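Local coordinates for protein 3-dehydroshikimate dehydratase (Pseudomonas putida, PDB 5HMQ) that catalyses the divalent-metal-dependent dehydration of 3-dehydroshikimate to protocatechuate, working as a homodimer whose chains fuse a TIM-barrel domain to a dioxygenase-like domain, at residues Glu32-Glu35 and Asn36-Leu39; Asp203-Glu206 and Trp207-Phe211; Asn315-Arg319 and Leu320-Glu324; Leu423-Asp427 and Phe428-Asn432. One frame throughout, in Å; residues are numbered along the deposited sequence.

Contact 1 (Glu32-Glu35 and Asn36-Leu39); sequences EIFE and NDLL
Phe34 and Asp37 meet where the second strand of the TIM barrel, 30-34, runs straight into the short helix 35-40, on the catalytic side of the domain. Phe34 takes the N-cap position. Its O receives Asp37 N at 2.9 Å, and because the N-H comes in from above the carbonyl plane with an angle of 132° at the hydrogen, the bond is bent. Leu39 N closes the next turn more regularly, 3.1 Å from Glu35 O.

The Asp37 carboxylate folds back over the junction: OD2 lies 3.4 Å from Phe34 CB and near the plane of the ring, at its edge. Phe34 has CG anti to its N (chi1 -167°), which carries the ring alongside Asn36. There CE2 sits 3.5 Å from Asn36 CB, with ring and amide planes perpendicular. Beyond the turn, Asp37 OD2 is hydrogen-bonded to Thr9 OG1, as is Phe34 N, and Asn36 OD1 to Asn355 of the second subunit.

Behind the turn Ile33 CG2 butts against Leu38 CG at 3.7 Å, the two side chains crossing at about a right angle. Val48 of helix 45-55 touches both.

The Phe34 side chain is about 5 Å from that of the metal ligand Glu241 and about 9 Å from the magnesium ion. The chemistry therefore divides by side: aliphatic packing faces the outer helices, whereas the hydroxyl shared by Phe34 N and Asp37 OD2 ties the helix start to the chain just past the first strand, probably fixing the backbone that presents the Phe34 ring near the metal.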
loop_
_atom_site.group_PDB
_atom_site.type_symbol
_atom_site.label_atom_id
_atom_site.label_comp_id
_atom_site.label_asym_id
_atom_site.label_seq_id
_atom_site.Cartn_x
_atom_site.Cartn_y
_atom_site.Cartn_z
ATOM N N GLU C 32 -1.839 -11.139 -21.254
ATOM C CA GLU C 32 -2.758 -10.319 -22.030
ATOM C C GLU C 32 -2.206 -8.901 -22.072
ATOM O O GLU C 32 -1.958 -8.296 -21.022
ATOM C CB GLU C 32 -4.169 -10.312 -21.439
ATOM C CG GLU C 32 -4.603 -11.565 -20.703
ATOM C CD GLU C 32 -5.998 -11.417 -20.098
ATOM O OE1 GLU C 32 -6.726 -10.481 -20.497
ATOM O OE2 GLU C 32 -6.367 -12.229 -19.224
ATOM N N ILE C 33 -1.989 -8.381 -23.277
ATOM C CA ILE C 33 -1.519 -7.010 -23.443
ATOM C C ILE C 33 -2.731 -6.086 -23.397
ATOM O O ILE C 33 -3.565 -6.090 -24.305
ATOM C CB ILE C 33 -0.727 -6.833 -24.742
ATOM C CG1 ILE C 33 0.591 -7.603 -24.665
ATOM C CG2 ILE C 33 -0.458 -5.362 -25.000
ATOM C CD1 ILE C 33 1.590 -7.011 -23.693
ATOM N N PHE C 34 -2.837 -5.304 -22.327
ATOM C CA PHE C 34 -3.860 -4.274 -22.224
ATOM C C PHE C 34 -3.435 -3.088 -23.079
ATOM O O PHE C 34 -2.306 -2.605 -22.957
ATOM C CB PHE C 34 -4.038 -3.867 -20.759
ATOM C CG PHE C 34 -5.267 -3.040 -20.488
ATOM C CD1 PHE C 34 -6.531 -3.594 -20.593
ATOM C CD2 PHE C 34 -5.152 -1.716 -20.091
ATOM C CE1 PHE C 34 -7.662 -2.838 -20.330
ATOM C CE2 PHE C 34 -6.277 -0.953 -19.825
ATOM C CZ PHE C 34 -7.534 -1.515 -19.945
ATOM N N GLU C 35 -4.326 -2.641 -23.970
ATOM C CA GLU C 35 -3.929 -1.665 -24.982
ATOM C C GLU C 35 -3.407 -0.378 -24.355
ATOM O O GLU C 35 -2.463 0.233 -24.873
ATOM C CB GLU C 35 -5.099 -1.348 -25.914
ATOM C CG GLU C 35 -4.714 -0.376 -27.019
ATOM C CD GLU C 35 -5.804 -0.177 -28.047
ATOM O OE1 GLU C 35 -6.989 -0.369 -27.703
ATOM O OE2 GLU C 35 -5.472 0.178 -29.198
ATOM N N ASN C 36 -4.011 0.058 -23.246
ATOM C CA ASN C 36 -3.569 1.294 -22.605
ATOM C C ASN C 36 -2.116 1.202 -22.157
ATOM O O ASN C 36 -1.412 2.217 -22.124
ATOM C CB ASN C 36 -4.475 1.634 -21.422
ATOM C CG ASN C 36 -4.410 3.104 -21.041
ATOM O OD1 ASN C 36 -4.429 3.983 -21.903
ATOM N ND2 ASN C 36 -4.326 3.377 -19.743
ATOM N N ASP C 37 -1.652 0.000 -21.804
ATOM C CA ASP C 37 -0.251 -0.172 -21.428
ATOM C C ASP C 37 0.680 0.065 -22.611
ATOM O O ASP C 37 1.769 0.627 -22.444
ATOM C CB ASP C 37 -0.035 -1.567 -20.843
ATOM C CG ASP C 37 -0.593 -1.704 -19.439
ATOM O OD1 ASP C 37 -0.395 -0.776 -18.629
ATOM O OD2 ASP C 37 -1.249 -2.724 -19.149
ATOM N N LEU C 38 0.274 -0.358 -23.813
ATOM C CA LEU C 38 1.054 -0.049 -25.010
ATOM C C LEU C 38 1.122 1.451 -25.251
ATOM O O LEU C 38 2.152 1.974 -25.692
ATOM C CB LEU C 38 0.459 -0.740 -26.237
ATOM C CG LEU C 38 0.748 -2.216 -26.487
ATOM C CD1 LEU C 38 0.190 -2.627 -27.842
ATOM C CD2 LEU C 38 2.239 -2.488 -26.417
ATOM N N LEU C 39 0.022 2.158 -24.974
ATOM C CA LEU C 39 -0.050 3.586 -25.267
ATOM C C LEU C 39 0.994 4.369 -24.483
ATOM O O LEU C 39 1.527 5.367 -24.982
ATOM C CB LEU C 39 -1.457 4.093 -24.959
ATOM C CG LEU C 39 -1.859 5.487 -25.426
ATOM C CD1 LEU C 39 -1.785 5.570 -26.943
ATOM C CD2 LEU C 39 -3.266 5.801 -24.945
#

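Contact 2 (Asp203-Glu206 and Trp207-Phe211); sequences DVLE and WSRHF
Glu206 reaches one turn ahead to Arg209. Its CB makes no specific contact across the turn, and CG swings to the side of its own N. A bend at chi2 (-76°) then folds the chain round, leaving CD 3.3 Å from Arg209 NH1. At the tip OE1 makes the salt bridge to that NH1, 3.0 Å, and OE2 is nearly as near at 3.1 Å. The carboxylate arrives at the guanidinium edge; both oxygens face the one nitrogen NH1, with the two planes 56° apart. OE1 also lies 3.8 Å from His210 NE2, the carboxylate and ring planes 23° apart.

All this sits on helix 204-211, which follows the seventh strand of the TIM barrel, with Asp203 as its N-cap. Asp203 OD2 takes Glu206 N in a weak capping bond of 3.4 Å, and Trp207 N gives a straight 2.7 Å bond to Asp203 O. Beyond the turn, Arg209 CG covers one face of the His210 ring, 3.5 Å above its centre. The second subunit supplies further polar partners: its Arg597 pairs with Glu206 OE2, and its Glu358 O takes Arg209 NH2. Tyr516 of that subunit packs edge-to-face with the His210 ring.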
loop_
_atom_site.group_PDB
_atom_site.type_symbol
_atom_site.label_atom_id
_atom_site.label_comp_id
_atom_site.label_asym_id
_atom_site.label_seq_id
_atom_site.Cartn_x
_atom_site.Cartn_y
_atom_site.Cartn_z
ATOM N N ASP C 203 -23.344 -1.178 -7.686
ATOM C CA ASP C 203 -23.365 -1.052 -9.135
ATOM C C ASP C 203 -22.256 -1.908 -9.727
ATOM O O ASP C 203 -21.085 -1.757 -9.364
ATOM C CB ASP C 203 -23.191 0.417 -9.531
ATOM C CG ASP C 203 -23.171 0.622 -11.032
ATOM O OD1 ASP C 203 -24.235 0.469 -11.667
ATOM O OD2 ASP C 203 -22.089 0.937 -11.574
ATOM N N VAL C 204 -22.630 -2.811 -10.637
ATOM C CA VAL C 204 -21.697 -3.842 -11.085
ATOM C C VAL C 204 -20.502 -3.227 -11.801
ATOM O O VAL C 204 -19.389 -3.764 -11.741
ATOM C CB VAL C 204 -22.431 -4.879 -11.959
ATOM C CG1 VAL C 204 -21.509 -6.026 -12.303
ATOM C CG2 VAL C 204 -23.653 -5.402 -11.225
ATOM N N LEU C 205 -20.695 -2.084 -12.461
ATOM C CA LEU C 205 -19.582 -1.422 -13.132
ATOM C C LEU C 205 -18.547 -0.932 -12.128
ATOM O O LEU C 205 -17.343 -1.143 -12.311
ATOM C CB LEU C 205 -20.097 -0.257 -13.978
ATOM C CG LEU C 205 -19.025 0.642 -14.602
ATOM C CD1 LEU C 205 -18.575 0.149 -15.954
ATOM C CD2 LEU C 205 -19.539 2.069 -14.704
ATOM N N GLU C 206 -18.999 -0.283 -11.053
ATOM C CA GLU C 206 -18.074 0.151 -10.011
ATOM C C GLU C 206 -17.552 -1.033 -9.209
ATOM O O GLU C 206 -16.398 -1.025 -8.768
ATOM C CB GLU C 206 -18.763 1.160 -9.091
ATOM C CG GLU C 206 -19.459 2.309 -9.810
ATOM C CD GLU C 206 -18.493 3.353 -10.337
ATOM O OE1 GLU C 206 -17.335 3.394 -9.867
ATOM O OE2 GLU C 206 -18.897 4.138 -11.223
ATOM N N TRP C 207 -18.392 -2.054 -9.014
ATOM C CA TRP C 207 -17.958 -3.291 -8.373
ATOM C C TRP C 207 -16.800 -3.928 -9.131
ATOM O O TRP C 207 -15.820 -4.377 -8.522
ATOM C CB TRP C 207 -19.154 -4.243 -8.281
ATOM C CG TRP C 207 -18.947 -5.521 -7.520
ATOM C CD1 TRP C 207 -17.852 -5.888 -6.795
ATOM C CD2 TRP C 207 -19.887 -6.594 -7.400
ATOM N NE1 TRP C 207 -18.048 -7.132 -6.241
ATOM C CE2 TRP C 207 -19.291 -7.586 -6.598
ATOM C CE3 TRP C 207 -21.175 -6.815 -7.898
ATOM C CZ2 TRP C 207 -19.938 -8.779 -6.281
ATOM C CZ3 TRP C 207 -21.815 -8.000 -7.584
ATOM C CH2 TRP C 207 -21.196 -8.966 -6.784
ATOM N N SER C 208 -16.888 -3.968 -10.462
ATOM C CA SER C 208 -15.811 -4.544 -11.261
ATOM C C SER C 208 -14.584 -3.646 -11.280
ATOM O O SER C 208 -13.453 -4.144 -11.301
ATOM C CB SER C 208 -16.292 -4.791 -12.692
ATOM O OG SER C 208 -15.239 -5.268 -13.510
ATOM N N ARG C 209 -14.790 -2.329 -11.259
ATOM C CA ARG C 209 -13.683 -1.392 -11.405
ATOM C C ARG C 209 -12.712 -1.474 -10.233
ATOM O O ARG C 209 -11.492 -1.428 -10.429
ATOM C CB ARG C 209 -14.228 0.034 -11.537
ATOM C CG ARG C 209 -13.159 1.116 -11.494
ATOM C CD ARG C 209 -13.714 2.506 -11.799
ATOM N NE ARG C 209 -14.089 2.699 -13.200
ATOM C CZ ARG C 209 -15.295 3.089 -13.601
ATOM N NH1 ARG C 209 -16.245 3.331 -12.708
ATOM N NH2 ARG C 209 -15.548 3.243 -14.893
ATOM N N HIS C 210 -13.227 -1.618 -9.010
ATOM C CA HIS C 210 -12.408 -1.427 -7.825
ATOM C C HIS C 210 -12.172 -2.673 -6.980
ATOM O O HIS C 210 -11.217 -2.682 -6.197
ATOM C CB HIS C 210 -13.030 -0.355 -6.916
ATOM C CG HIS C 210 -13.167 0.989 -7.563
ATOM N ND1 HIS C 210 -12.083 1.782 -7.872
ATOM C CD2 HIS C 210 -14.265 1.690 -7.935
ATOM C CE1 HIS C 210 -12.506 2.908 -8.418
ATOM N NE2 HIS C 210 -13.826 2.878 -8.468
ATOM N N PHE C 211 -12.999 -3.713 -7.092
ATOM C CA PHE C 211 -12.952 -4.798 -6.116
ATOM C C PHE C 211 -12.581 -6.164 -6.678
ATOM O O PHE C 211 -12.690 -7.159 -5.953
ATOM C CB PHE C 211 -14.279 -4.880 -5.361
ATOM C CG PHE C 211 -14.561 -3.666 -4.534
ATOM C CD1 PHE C 211 -14.025 -3.548 -3.265
ATOM C CD2 PHE C 211 -15.330 -2.630 -5.030
ATOM C CE1 PHE C 211 -14.261 -2.427 -2.497
ATOM C CE2 PHE C 211 -15.573 -1.507 -4.264
ATOM C CZ PHE C 211 -15.036 -1.407 -2.994
#

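Contact 3 (Asn315-Arg319 and Leu320-Glu324); sequences NWLKR and LGFAE
Leu317 and Phe322 cross obliquely over the end of helix 307-319, the apolar clasp of a Schellman motif that turns the chain into strand 323-328 of the first VOC module. The Phe322 ring comes up beside the leucine: CD1 is 3.8 Å from Leu317 CB, and further out CE1 is 3.9 Å from Leu317 CD2. Both side chains have CG anti to the carbonyl carbon (chi1 -73° for Phe322), which for the phenylalanine sets the ring edge against Leu317 O. That oxygen lies in the plane of the ring, 3.1 Å from Phe322 CD1. The same oxygen accepts Phe322 N at 2.7 Å, the longer of the two backward bonds in terms of residues spanned.

The shorter loop is Gly321 N to Lys318 O, 2.8 Å, with the N-H well above the carbonyl plane. Gly321, which has no side chain, takes the positive phi (103°) that the Schellman turn needs.

Leu320 lies against the preceding turn, its CG 3.5 Å from Trp316 O, and goes on to touch Phe600 and Ile602 on strand 599-606. Leu317 touches both sides, Phe600 as well as Leu336 and Ile343 of the module's own sheet, on which Phe322 packs too. The helix end thus has side chains on both this sheet and that of the second VOC module, and Phe594 meets Trp316 edge-to-face.

As the chain leaves, Lys318 CA-H points at Phe322 O, 3.3 Å away. A water also donates to Phe322 O at 2.8 Å and weakly to Lys318 O, bridging the two carbonyls.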
loop_
_atom_site.group_PDB
_atom_site.type_symbol
_atom_site.label_atom_id
_atom_site.label_comp_id
_atom_site.label_asym_id
_atom_site.label_seq_id
_atom_site.Cartn_x
_atom_site.Cartn_y
_atom_site.Cartn_z
ATOM N N ASN C 315 6.014 -11.056 33.394
ATOM C CA ASN C 315 5.190 -10.724 34.553
ATOM C C ASN C 315 3.709 -10.772 34.197
ATOM O O ASN C 315 2.897 -11.328 34.945
ATOM C CB ASN C 315 5.564 -9.340 35.095
ATOM C CG ASN C 315 6.924 -9.315 35.764
ATOM O OD1 ASN C 315 7.485 -10.354 36.091
ATOM N ND2 ASN C 315 7.449 -8.118 35.988
ATOM N N TRP C 316 3.342 -10.178 33.059
ATOM C CA TRP C 316 1.974 -10.263 32.564
ATOM C C TRP C 316 1.526 -11.714 32.491
ATOM O O TRP C 316 0.401 -12.047 32.871
ATOM C CB TRP C 316 1.878 -9.595 31.192
ATOM C CG TRP C 316 1.596 -8.131 31.259
ATOM C CD1 TRP C 316 2.371 -7.172 31.846
ATOM C CD2 TRP C 316 0.488 -7.445 30.667
ATOM N NE1 TRP C 316 1.797 -5.935 31.683
ATOM C CE2 TRP C 316 0.642 -6.075 30.960
ATOM C CE3 TRP C 316 -0.626 -7.857 29.931
ATOM C CZ2 TRP C 316 -0.274 -5.115 30.538
ATOM C CZ3 TRP C 316 -1.535 -6.903 29.514
ATOM C CH2 TRP C 316 -1.353 -5.547 29.817
ATOM N N LEU C 317 2.402 -12.592 32.009
ATOM C CA LEU C 317 2.014 -13.979 31.844
ATOM C C LEU C 317 1.921 -14.745 33.169
ATOM O O LEU C 317 1.021 -15.573 33.338
ATOM C CB LEU C 317 2.960 -14.666 30.854
ATOM C CG LEU C 317 2.948 -14.085 29.430
ATOM C CD1 LEU C 317 4.162 -14.535 28.608
ATOM C CD2 LEU C 317 1.655 -14.385 28.675
ATOM N N LYS C 318 2.798 -14.532 34.131
ATOM C CA LYS C 318 2.484 -15.141 35.449
ATOM C C LYS C 318 1.220 -14.551 36.100
ATOM O O LYS C 318 0.430 -15.308 36.679
ATOM C CB LYS C 318 3.743 -15.222 36.315
ATOM C CG LYS C 318 4.715 -14.114 36.104
ATOM C CD LYS C 318 6.155 -14.368 36.579
ATOM C CE LYS C 318 7.125 -13.272 36.334
ATOM N NZ LYS C 318 7.180 -12.350 37.424
ATOM N N ARG C 319 0.986 -13.231 36.004
ATOM C CA ARG C 319 -0.287 -12.756 36.536
ATOM C C ARG C 319 -1.480 -13.395 35.813
ATOM O O ARG C 319 -2.539 -13.598 36.425
ATOM C CB ARG C 319 -0.369 -11.248 36.482
ATOM C CG ARG C 319 0.776 -10.591 37.201
ATOM C CD ARG C 319 0.713 -9.089 37.113
ATOM N NE ARG C 319 1.682 -8.446 37.994
ATOM C CZ ARG C 319 2.782 -7.831 37.571
ATOM N NH1 ARG C 319 3.048 -7.765 36.272
ATOM N NH2 ARG C 319 3.607 -7.267 38.442
ATOM N N LEU C 320 -1.332 -13.724 34.526
ATOM C CA LEU C 320 -2.363 -14.454 33.795
ATOM C C LEU C 320 -2.345 -15.956 34.066
ATOM O O LEU C 320 -3.114 -16.694 33.439
ATOM C CB LEU C 320 -2.225 -14.199 32.290
ATOM C CG LEU C 320 -2.796 -12.865 31.815
ATOM C CD1 LEU C 320 -2.221 -12.486 30.451
ATOM C CD2 LEU C 320 -4.329 -12.939 31.756
ATOM N N GLY C 321 -1.498 -16.424 34.978
ATOM C CA GLY C 321 -1.520 -17.801 35.415
ATOM C C GLY C 321 -0.442 -18.698 34.853
ATOM O O GLY C 321 -0.469 -19.903 35.122
ATOM N N PHE C 322 0.499 -18.159 34.082
ATOM C CA PHE C 322 1.538 -18.981 33.483
ATOM C C PHE C 322 2.650 -19.249 34.490
ATOM O O PHE C 322 2.981 -18.393 35.316
ATOM C CB PHE C 322 2.109 -18.308 32.233
ATOM C CG PHE C 322 1.176 -18.326 31.056
ATOM C CD1 PHE C 322 0.206 -17.349 30.909
ATOM C CD2 PHE C 322 1.266 -19.323 30.097
ATOM C CE1 PHE C 322 -0.656 -17.366 29.830
ATOM C CE2 PHE C 322 0.406 -19.343 29.016
ATOM C CZ PHE C 322 -0.556 -18.363 28.882
ATOM N N ALA C 323 3.215 -20.450 34.424
ATOM C CA ALA C 323 4.341 -20.837 35.259
ATOM C C ALA C 323 5.640 -20.701 34.479
ATOM O O ALA C 323 5.679 -20.939 33.269
ATOM C CB ALA C 323 4.187 -22.274 35.758
ATOM N N GLU C 324 6.701 -20.302 35.174
ATOM C CA GLU C 324 8.037 -20.280 34.585
ATOM C C GLU C 324 8.511 -21.716 34.418
ATOM O O GLU C 324 9.023 -22.326 35.358
ATOM C CB GLU C 324 8.997 -19.485 35.461
ATOM C CG GLU C 324 8.596 -18.041 35.682
ATOM C CD GLU C 324 9.680 -17.238 36.373
ATOM O OE1 GLU C 324 10.611 -16.779 35.680
ATOM O OE2 GLU C 324 9.601 -17.068 37.609
HETATM O O HOH W 1 1.827 -18.221 37.854
#

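Contact 4 (Leu423-Asp427 and Phe428-Asn432); sequences LYDTD and FSLDN
Phe428 turns back onto Tyr424 as the one-turn helix 424-427 gives way to strand 428-430, a weakly bonded edge strand that runs antiparallel to strand 323-328 in the sheet of the first VOC module. Within 423-427, Thr426 OG1 donates to Leu423 O at 2.7 Å from well above the carbonyl plane.

Phe428 is the first residue to leave helical geometry, yet its N still gives a helical bond to Tyr424 O, 3.0 Å. Phe428 CB comes to 3.2 Å of that oxygen. With CG anti to the carbonyl carbon (chi1 -65°), the ring is set so that Tyr424 O lies in its plane at the edge, 3.6 Å from Phe428 CD1. Farther along, CE1 comes to 4.3 Å from Tyr424 CD1, meeting the tyrosine at its edge rather than over a face. His328 closes on the Phe428 ring edge-to-face, and Tyr424 OH is hydrogen-bonded to Glu299.

Ser429 faces away from the helix, and the chain passes on to Leu430, which points back toward it. Tyr424 and Leu430 both pack on Leu335 of strand 333-338, so the helix and the edge strand each send a side chain to the same residue of the sheet.

On Leu430, the atom that touches the helix is CD1. It lies 4.0 Å from Tyr424 CB and 3.6 Å from Asp425 OD1. The Leu430 and Asp425 side chains cross at about a right angle, while the other carboxylate oxygen, Asp425 OD2, is hydrogen-bonded to Thr422 OG1.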
loop_
_atom_site.group_PDB
_atom_site.type_symbol
_atom_site.label_atom_id
_atom_site.label_comp_id
_atom_site.label_asym_id
_atom_site.label_seq_id
_atom_site.Cartn_x
_atom_site.Cartn_y
_atom_site.Cartn_z
ATOM N N LEU C 423 10.284 -31.211 22.480
ATOM C CA LEU C 423 11.221 -30.189 22.024
ATOM C C LEU C 423 11.801 -29.392 23.180
ATOM O O LEU C 423 12.902 -28.844 23.062
ATOM C CB LEU C 423 10.520 -29.236 21.041
ATOM C CG LEU C 423 11.161 -27.946 20.526
ATOM C CD1 LEU C 423 10.653 -27.639 19.118
ATOM C CD2 LEU C 423 10.882 -26.754 21.454
ATOM N N TYR C 424 11.075 -29.327 24.298
ATOM C CA TYR C 424 11.476 -28.483 25.416
ATOM C C TYR C 424 12.465 -29.194 26.332
ATOM O O TYR C 424 13.395 -28.562 26.846
ATOM C CB TYR C 424 10.236 -28.039 26.191
ATOM C CG TYR C 424 9.125 -27.526 25.299
ATOM C CD1 TYR C 424 9.182 -26.252 24.749
ATOM C CD2 TYR C 424 8.023 -28.319 25.002
ATOM C CE1 TYR C 424 8.170 -25.780 23.933
ATOM C CE2 TYR C 424 7.007 -27.855 24.187
ATOM C CZ TYR C 424 7.085 -26.585 23.656
ATOM O OH TYR C 424 6.075 -26.120 22.845
ATOM N N ASP C 425 12.293 -30.502 26.543
ATOM C CA ASP C 425 13.243 -31.240 27.370
ATOM C C ASP C 425 14.641 -31.242 26.772
ATOM O O ASP C 425 15.609 -31.487 27.495
ATOM C CB ASP C 425 12.794 -32.690 27.574
ATOM C CG ASP C 425 11.501 -32.804 28.351
ATOM O OD1 ASP C 425 11.547 -32.738 29.597
ATOM O OD2 ASP C 425 10.440 -32.977 27.715
ATOM N N THR C 426 14.770 -30.981 25.473
ATOM C CA THR C 426 16.074 -31.037 24.828
ATOM C C THR C 426 16.840 -29.722 24.921
ATOM O O THR C 426 18.047 -29.734 25.187
ATOM C CB THR C 426 15.917 -31.445 23.357
ATOM O OG1 THR C 426 14.847 -30.697 22.761
ATOM C CG2 THR C 426 15.619 -32.933 23.243
ATOM N N ASP C 427 16.175 -28.584 24.695
ATOM C CA ASP C 427 16.888 -27.311 24.659
ATOM C C ASP C 427 16.733 -26.488 25.926
ATOM O O ASP C 427 17.484 -25.524 26.111
ATOM C CB ASP C 427 16.415 -26.462 23.479
ATOM C CG ASP C 427 16.155 -27.295 22.234
ATOM O OD1 ASP C 427 15.128 -27.049 21.570
ATOM O OD2 ASP C 427 17.008 -28.132 21.868
ATOM N N PHE C 428 15.805 -26.846 26.804
ATOM C CA PHE C 428 15.550 -26.101 28.026
ATOM C C PHE C 428 15.917 -26.932 29.248
ATOM O O PHE C 428 16.061 -28.156 29.181
ATOM C CB PHE C 428 14.078 -25.678 28.116
ATOM C CG PHE C 428 13.656 -24.697 27.056
ATOM C CD1 PHE C 428 13.317 -25.129 25.785
ATOM C CD2 PHE C 428 13.588 -23.342 27.337
ATOM C CE1 PHE C 428 12.925 -24.228 24.811
ATOM C CE2 PHE C 428 13.197 -22.439 26.370
ATOM C CZ PHE C 428 12.865 -22.882 25.105
ATOM N N SER C 429 16.030 -26.247 30.378
ATOM C CA SER C 429 16.312 -26.873 31.664
ATOM C C SER C 429 15.047 -26.638 32.477
ATOM O O SER C 429 14.926 -25.659 33.218
ATOM C CB SER C 429 17.552 -26.288 32.335
ATOM O OG SER C 429 18.731 -26.918 31.862
ATOM N N LEU C 430 14.101 -27.555 32.311
ATOM C CA LEU C 430 12.751 -27.376 32.815
ATOM C C LEU C 430 12.713 -27.567 34.325
ATOM O O LEU C 430 13.289 -28.521 34.858
ATOM C CB LEU C 430 11.813 -28.362 32.114
ATOM C CG LEU C 430 11.551 -28.096 30.625
ATOM C CD1 LEU C 430 10.790 -29.241 29.997
ATOM C CD2 LEU C 430 10.769 -26.816 30.437
ATOM N N ASP C 431 12.033 -26.655 35.011
ATOM C CA ASP C 431 11.822 -26.747 36.452
ATOM C C ASP C 431 10.584 -27.603 36.676
ATOM O O ASP C 431 9.449 -27.146 36.502
ATOM C CB ASP C 431 11.677 -25.353 37.057
ATOM C CG ASP C 431 11.529 -25.370 38.577
ATOM O OD1 ASP C 431 11.327 -26.452 39.166
ATOM O OD2 ASP C 431 11.642 -24.285 39.185
ATOM N N ASN C 432 10.803 -28.861 37.069
ATOM C CA ASN C 432 9.716 -29.820 37.247
ATOM C C ASN C 432 8.941 -29.556 38.533
ATOM O O ASN C 432 8.191 -30.421 39.002
ATOM C CB ASN C 432 10.255 -31.255 37.235
ATOM C CG ASN C 432 10.661 -31.722 35.842
ATOM O OD1 ASN C 432 10.230 -31.157 34.834
ATOM N ND2 ASN C 432 11.485 -32.762 35.783
#

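In the fold
All four contacts are local turns at or along a helix, but they serve different places. Contacts 1 and 2 belong to the TIM barrel, with centres 21 Å apart near the catalytic metal, and both meet the second subunit; contact 1 is a surface contact, contact 2 partly buried. Contact 2 carries a salt bridge, contact 1 a backbone turn whose polar side chains bond elsewhere. Contacts 3 and 4, also partly buried, lie across the chain's centre in the VOC region, touch no other subunit, and rely on aromatic and leucine packing round backbone carbonyls. Their centres are 18 Å apart, and both lead into neighbouring strands, 323-328 and 428-430, of one sheet. Contacts 1 and 2 include helix starts, whereas contacts 3 and 4 end one.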